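Local coordinates for putative uncharacterized protein (Streptococcus pyogenes serotype M1, PDB 3VZH) that probably cleaves CRISPR precursor transcripts as a Cas5d-type endoribonuclease, a step in producing the guide RNAs of a bacterial antiviral defence system, at residues H121-I124 with M125-I129. Sequence-based numbering, arbitrary orientation.
Sequences HEAI and MERSI
The carbonyl of I124 is gripped twice by S128, once by the backbone and once by the side chain. S128 N reaches I124 O at 2.8 Å, tilted to one side of the carbonyl plane, while S128 OG donates to the same I124 O over only 2.6 Å, from the opposite face and 41° out of that plane. The hydroxyl gets there because chi1 of -59° sets OG beside its own backbone N, turned back toward the preceding turn. Three further i to i+4 bonds make up the ladder: M125 N to H121 O, E126 N to E122 O and R127 N to A123 O, the last at 3.0 Å and nearly straight at the hydrogen.

These turns belong to helix 118-130, which lies against the antiparallel sheet of a Cas5 protein with RRM-like architecture. The M125 chain has CG anti to the backbone N (chi1 -177°), then bends at its next two torsions and packs on that sheet against F55, N57, F101 and F9. H121 adds an edge-to-face contact with F55, and its two ring nitrogens are held by Y50 OH and the carbonyl of D115.

Away from the sheet, R127 folds back along the helix, bent at chi3, and lays one face of its guanidinium over the A123-I124 backbone, with I124 CA 4.2 Å above the guanidinium plane, over its centre. R127 NH1 reaches I124 CG1 at 3.8 Å, the two side chains crossing at a slant. Along another flank, E126 CG presses close to E122 O, 3.0 Å away, a tight carbon-to-oxygen approach. The carboxylates of E122 and E126 stand near each other, with E122 OE2 and E126 OE1 5.3 Å apart; R7 probably eases that repulsion, forming a salt bridge to E126 and giving its backbone N to E122.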
loop_
_atom_site.group_PDB
_atom_site.type_symbol
_atom_site.label_atom_id
_atom_site.label_comp_id
_atom_site.label_asym_id
_atom_site.label_seq_id
_atom_site.Cartn_x
_atom_site.Cartn_y
_atom_site.Cartn_z
ATOM N N HIS A 121 -4.031 -12.931 -15.502
ATOM C CA HIS A 121 -3.424 -12.060 -14.466
ATOM C C HIS A 121 -4.045 -12.209 -13.117
ATOM O O HIS A 121 -3.311 -12.087 -12.099
ATOM C CB HIS A 121 -3.404 -10.622 -14.904
ATOM C CG HIS A 121 -2.479 -10.383 -16.050
ATOM N ND1 HIS A 121 -1.157 -10.627 -15.979
ATOM C CD2 HIS A 121 -2.732 -9.990 -17.356
ATOM C CE1 HIS A 121 -0.545 -10.275 -17.111
ATOM N NE2 HIS A 121 -1.513 -9.932 -18.000
ATOM N N GLU A 122 -5.343 -12.461 -13.062
ATOM C CA GLU A 122 -5.982 -12.801 -11.763
ATOM C C GLU A 122 -5.443 -14.089 -11.141
ATOM O O GLU A 122 -5.164 -14.109 -9.928
ATOM C CB GLU A 122 -7.518 -12.854 -11.832
ATOM C CG GLU A 122 -8.219 -11.514 -12.058
ATOM C CD GLU A 122 -9.701 -11.586 -11.676
ATOM O OE1 GLU A 122 -10.366 -10.552 -11.552
ATOM O OE2 GLU A 122 -10.225 -12.710 -11.483
ATOM N N ALA A 123 -5.181 -15.115 -11.960
ATOM C CA ALA A 123 -4.621 -16.381 -11.449
ATOM C C ALA A 123 -3.224 -16.255 -10.897
ATOM O O ALA A 123 -2.901 -16.745 -9.799
ATOM C CB ALA A 123 -4.720 -17.521 -12.502
ATOM N N ILE A 124 -2.396 -15.537 -11.655
ATOM C CA ILE A 124 -1.052 -15.273 -11.223
ATOM C C ILE A 124 -1.009 -14.431 -9.980
ATOM O O ILE A 124 -0.177 -14.679 -9.077
ATOM C CB ILE A 124 -0.259 -14.645 -12.371
ATOM C CG1 ILE A 124 -0.228 -15.673 -13.511
ATOM C CG2 ILE A 124 1.193 -14.350 -11.947
ATOM C CD1 ILE A 124 0.612 -15.218 -14.678
ATOM N N MET A 125 -1.893 -13.416 -9.906
ATOM C CA MET A 125 -1.942 -12.597 -8.722
ATOM C C MET A 125 -2.313 -13.476 -7.490
ATOM O O MET A 125 -1.665 -13.383 -6.472
ATOM C CB MET A 125 -2.974 -11.455 -8.915
ATOM C CG MET A 125 -3.015 -10.501 -7.689
ATOM S SD MET A 125 -1.478 -9.582 -7.349
ATOM C CE MET A 125 -1.463 -8.274 -8.623
ATOM N N GLU A 126 -3.355 -14.288 -7.598
ATOM C CA GLU A 126 -3.652 -15.174 -6.479
ATOM C C GLU A 126 -2.492 -16.097 -6.049
ATOM O O GLU A 126 -2.214 -16.234 -4.827
ATOM C CB GLU A 126 -4.860 -16.038 -6.779
ATOM C CG GLU A 126 -5.995 -15.297 -7.351
ATOM C CD GLU A 126 -7.133 -16.260 -7.714
ATOM O OE1 GLU A 126 -8.295 -15.827 -7.605
ATOM O OE2 GLU A 126 -6.868 -17.429 -8.111
ATOM N N ARG A 127 -1.837 -16.756 -6.994
ATOM C CA ARG A 127 -0.647 -17.605 -6.731
ATOM C C ARG A 127 0.512 -16.829 -6.137
ATOM O O ARG A 127 1.154 -17.321 -5.208
ATOM C CB ARG A 127 -0.173 -18.326 -8.029
ATOM C CG ARG A 127 -1.266 -19.282 -8.513
ATOM C CD ARG A 127 -0.763 -20.313 -9.516
ATOM N NE ARG A 127 -1.247 -20.038 -10.867
ATOM C CZ ARG A 127 -0.509 -19.514 -11.854
ATOM N NH1 ARG A 127 -1.060 -19.319 -13.056
ATOM N NH2 ARG A 127 0.774 -19.196 -11.655
ATOM N N SER A 128 0.722 -15.606 -6.635
ATOM C CA SER A 128 1.810 -14.730 -6.115
ATOM C C SER A 128 1.563 -14.339 -4.673
ATOM O O SER A 128 2.483 -14.427 -3.834
ATOM C CB SER A 128 1.957 -13.503 -7.009
ATOM O OG SER A 128 2.249 -13.939 -8.328
ATOM N N ILE A 129 0.307 -14.013 -4.332
ATOM C CA ILE A 129 -0.037 -13.698 -2.972
ATOM C C ILE A 129 0.224 -14.904 -2.056
ATOM O O ILE A 129 0.871 -14.767 -0.976
ATOM C CB ILE A 129 -1.518 -13.252 -2.841
ATOM C CG1 ILE A 129 -1.696 -11.797 -3.385
ATOM C CG2 ILE A 129 -1.957 -13.411 -1.387
ATOM C CD1 ILE A 129 -3.090 -11.353 -3.754
#